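Cytochrome C (Thioalkalivibrio paradoxus ARh 1, PDB 5N1T) probably carries electrons as a small c-type cytochrome with one covalently attached heme. Local coordinates at residues 93-96 and 97-101. Residues are numbered along the deposited sequence; the frame is centred on the assembly and turned at random.
Sequences ASIA and QHIAQ. With HEC (heme c), chain F.
The C-terminal helix of a class I cytochrome c illustrates how one amphipathic helix can close a heme crevice, and here Ile-95 and Ile-99, one turn apart on helix 89-101, supply the part of its apolar face that touches the heme. Their side chains run alongside each other in a common direction, with CG2 of Ile-95 meeting CD1 of Ile-99 at 3.7 Å. Both meet the same substituent of the porphyrin, the methyl CMB, in apolar contact: CG2 of Ile-95 stands 3.4 Å from it, and CD1 of Ile-99 follows at 3.8 Å. In Ile-95 the CG2 branch is set opposite the backbone N while CG1 runs beside that N (chi1 -74°), which leaves the methyl branch to face both its neighbour and the heme edge.

The backbone beneath is regular alpha-helix. Ile-99 N donates to Ile-95 O over 3.0 Å, and CD1 of Ile-99 lies 3.6 Å from that same Ile-95 O. The same i to i+4 pattern joins Gln-97 N to Ala-93 O and His-98 N to Ser-94 O, whereas the bond from Ala-100 N to Ala-96 O is longer, 3.3 Å.

As in the cytochrome c fold generally, this last helix packs across the first, helix 29-42: Ile-95 rests on Leu-34, Ile-99 on Tyr-39, and His-98 on Ala-32 and Ala-35. Buried Ala-96 turns its methyl to Ile-63 and Ala-64 of helix 60-72. With CG of His-98 anti to the backbone N (chi1 -170°), its imidazole reaches the ring of His-102 and stacks with it, while CB of His-98 stays 3.4 Å from Ser-94 O. Gln-97 extends its chain on the exposed side of the helix.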
ATOM      1  N   ALA B  93       4.680  37.568 -16.529  1.00 54.21           N
ATOM      2  CA  ALA B  93       3.923  38.799 -16.784  1.00 52.89           C
ATOM      3  C   ALA B  93       2.497  38.476 -17.229  1.00 54.72           C
ATOM      4  O   ALA B  93       1.551  39.046 -16.673  1.00 64.89           O
ATOM      5  CB  ALA B  93       4.631  39.695 -17.799  1.00 52.42           C
ATOM      6  N   SER B  94       2.327  37.557 -18.185  1.00 49.71           N
ATOM      7  CA  SER B  94       0.986  37.111 -18.606  1.00 51.85           C
ATOM      8  C   SER B  94       0.164  36.595 -17.418  1.00 54.56           C
ATOM      9  O   SER B  94      -0.986  36.985 -17.233  1.00 64.53           O
ATOM     10  CB  SER B  94       1.058  36.024 -19.676  1.00 56.11           C
ATOM     11  OG  SER B  94       1.079  36.538 -20.987  1.00 60.48           O
ATOM     12  N   ILE B  95       0.770  35.729 -16.612  1.00 51.49           N
ATOM     13  CA  ILE B  95       0.113  35.113 -15.455  1.00 50.92           C
ATOM     14  C   ILE B  95      -0.315  36.210 -14.485  1.00 52.30           C
ATOM     15  O   ILE B  95      -1.466  36.229 -14.002  1.00 49.67           O
ATOM     16  CB  ILE B  95       1.056  34.090 -14.763  1.00 46.94           C
ATOM     17  CG1 ILE B  95       1.176  32.841 -15.600  1.00 39.95           C
ATOM     18  CG2 ILE B  95       0.587  33.687 -13.366  1.00 47.25           C
ATOM     19  CD1 ILE B  95       2.534  32.197 -15.448  1.00 39.97           C
ATOM     20  N   ALA B  96       0.627  37.121 -14.231  1.00 53.86           N
ATOM     21  CA  ALA B  96       0.429  38.220 -13.299  1.00 57.95           C
ATOM     22  C   ALA B  96      -0.822  39.031 -13.713  1.00 61.30           C
ATOM     23  O   ALA B  96      -1.807  39.089 -12.963  1.00 59.55           O
ATOM     24  CB  ALA B  96       1.689  39.078 -13.234  1.00 52.33           C
ATOM     25  N   GLN B  97      -0.787  39.571 -14.934  1.00 64.76           N
ATOM     26  CA  GLN B  97      -1.891  40.303 -15.548  1.00 68.86           C
ATOM     27  C   GLN B  97      -3.226  39.567 -15.386  1.00 69.32           C
ATOM     28  O   GLN B  97      -4.127  40.050 -14.693  1.00 71.33           O
ATOM     29  CB  GLN B  97      -1.592  40.527 -17.037  1.00 73.46           C
ATOM     30  CG  GLN B  97      -2.424  41.617 -17.697  1.00 84.34           C
ATOM     31  CD  GLN B  97      -2.603  41.398 -19.191  1.00 89.14           C
ATOM     32  OE1 GLN B  97      -3.728  41.348 -19.691  1.00 93.78           O
ATOM     33  NE2 GLN B  97      -1.494  41.263 -19.910  1.00 90.83           N
ATOM     34  N   HIS B  98      -3.317  38.391 -16.006  1.00 62.77           N
ATOM     35  CA  HIS B  98      -4.531  37.587 -16.032  1.00 59.92           C
ATOM     36  C   HIS B  98      -5.180  37.314 -14.654  1.00 57.79           C
ATOM     37  O   HIS B  98      -6.411  37.394 -14.529  1.00 57.93           O
ATOM     38  CB  HIS B  98      -4.274  36.292 -16.811  1.00 61.74           C
ATOM     39  CG  HIS B  98      -5.512  35.512 -17.108  1.00 59.96           C
ATOM     40  ND1 HIS B  98      -6.085  35.483 -18.365  1.00 59.45           N
ATOM     41  CD2 HIS B  98      -6.284  34.723 -16.312  1.00 57.07           C
ATOM     42  CE1 HIS B  98      -7.163  34.711 -18.325  1.00 62.41           C
ATOM     43  NE2 HIS B  98      -7.308  34.243 -17.090  1.00 56.97           N
ATOM     44  N   ILE B  99      -4.382  37.033 -13.626  1.00 53.37           N
ATOM     45  CA  ILE B  99      -4.968  36.796 -12.296  1.00 60.11           C
ATOM     46  C   ILE B  99      -5.586  38.072 -11.704  1.00 65.08           C
ATOM     47  O   ILE B  99      -6.736  38.047 -11.272  1.00 78.53           O
ATOM     48  CB  ILE B  99      -4.019  36.035 -11.335  1.00 58.49           C
ATOM     49  CG1 ILE B  99      -3.873  34.585 -11.808  1.00 59.71           C
ATOM     50  CG2 ILE B  99      -4.546  36.031  -9.910  1.00 55.13           C
ATOM     51  CD1 ILE B  99      -2.569  33.942 -11.388  1.00 58.12           C
ATOM     52  N   ALA B 100      -4.841  39.180 -11.735  1.00 71.13           N
ATOM     53  CA  ALA B 100      -5.321  40.482 -11.249  1.00 69.27           C
ATOM     54  C   ALA B 100      -6.526  41.056 -12.044  1.00 74.91           C
ATOM     55  O   ALA B 100      -7.476  41.572 -11.433  1.00 80.47           O
ATOM     56  CB  ALA B 100      -4.176  41.474 -11.216  1.00 61.61           C
ATOM     57  N   GLN B 101      -6.476  40.955 -13.381  1.00 70.76           N
ATOM     58  CA  GLN B 101      -7.557  41.379 -14.281  1.00 69.95           C
ATOM     59  C   GLN B 101      -8.861  40.630 -13.941  1.00 76.23           C
ATOM     60  O   GLN B 101      -9.924  41.244 -13.869  1.00 77.87           O
ATOM     61  CB  GLN B 101      -7.132  41.209 -15.768  1.00 68.88           C
ATOM     62  CG  GLN B 101      -8.095  41.717 -16.845  1.00 64.88           C
TER
HETATM   63 FE   HEC F 901       1.577  29.898  -5.375  1.00 39.37          FE
HETATM   64  CHA HEC F 901       2.660  31.456  -2.456  1.00 49.23           C
HETATM   65  CHB HEC F 901       1.363  32.921  -6.892  1.00 42.66           C
HETATM   66  CHC HEC F 901       1.103  28.306  -8.451  1.00 44.34           C
HETATM   67  CHD HEC F 901       1.364  26.952  -3.756  1.00 43.32           C
HETATM   68  NA  HEC F 901       1.970  31.851  -4.763  1.00 46.07           N
HETATM   69  C1A HEC F 901       2.352  32.333  -3.578  1.00 49.63           C
HETATM   70  C2A HEC F 901       2.486  33.814  -3.480  1.00 50.23           C
HETATM   71  C3A HEC F 901       2.107  34.243  -4.827  1.00 48.94           C
HETATM   72  C4A HEC F 901       1.819  32.957  -5.501  1.00 47.92           C
HETATM   73  CMA HEC F 901       2.030  35.609  -5.435  1.00 55.28           C
HETATM   74  CAA HEC F 901       2.886  34.638  -2.281  1.00 52.26           C
HETATM   75  CBA HEC F 901       1.536  34.907  -1.612  1.00 49.93           C
HETATM   76  CGA HEC F 901       1.572  35.838  -0.408  1.00 55.23           C
HETATM   77  O1A HEC F 901       2.644  36.092   0.182  1.00 56.28           O
HETATM   78  O2A HEC F 901       0.493  36.334  -0.011  1.00 55.61           O
HETATM   79  NB  HEC F 901       1.296  30.507  -7.351  1.00 43.90           N
HETATM   80  C1B HEC F 901       1.225  31.789  -7.775  1.00 41.10           C
HETATM   81  C2B HEC F 901       0.995  32.007  -9.212  1.00 43.28           C
HETATM   82  C3B HEC F 901       0.944  30.639  -9.716  1.00 46.12           C
HETATM   83  C4B HEC F 901       1.123  29.775  -8.486  1.00 47.04           C
HETATM   84  CMB HEC F 901       0.892  33.281 -10.002  1.00 42.19           C
HETATM   85  CAB HEC F 901       0.761  30.428 -11.175  1.00 46.56           C
HETATM   86  CBB HEC F 901       0.688  29.147 -11.910  1.00 53.98           C
HETATM   87  NC  HEC F 901       1.263  27.936  -6.016  1.00 44.61           N
HETATM   88  C1C HEC F 901       1.051  27.443  -7.258  1.00 44.63           C
HETATM   89  C2C HEC F 901       0.836  25.963  -7.329  1.00 43.34           C
HETATM   90  C3C HEC F 901       0.945  25.587  -5.896  1.00 46.74           C
HETATM   91  C4C HEC F 901       1.184  26.866  -5.207  1.00 42.73           C
HETATM   92  CMC HEC F 901       0.594  25.137  -8.558  1.00 45.72           C
HETATM   93  CAC HEC F 901       0.806  24.309  -5.136  1.00 48.95           C
HETATM   94  CBC HEC F 901       0.625  22.961  -5.720  1.00 61.15           C
HETATM   95  ND  HEC F 901       1.958  29.310  -3.438  1.00 40.75           N
HETATM   96  C1D HEC F 901       1.875  28.077  -2.955  1.00 42.34           C
HETATM   97  C2D HEC F 901       2.248  27.939  -1.527  1.00 44.49           C
HETATM   98  C3D HEC F 901       2.622  29.312  -1.149  1.00 46.95           C
HETATM   99  C4D HEC F 901       2.410  30.032  -2.410  1.00 46.18           C
HETATM  100  CMD HEC F 901       2.222  26.732  -0.655  1.00 42.75           C
HETATM  101  CAD HEC F 901       3.127  29.848   0.151  1.00 40.84           C
HETATM  102  CBD HEC F 901       4.614  30.031  -0.132  1.00 43.64           C
HETATM  103  CGD HEC F 901       5.460  28.780  -0.001  1.00 47.96           C
HETATM  104  O1D HEC F 901       5.585  28.235   1.119  1.00 48.97           O
HETATM  105  O2D HEC F 901       6.035  28.344  -1.023  1.00 54.56           O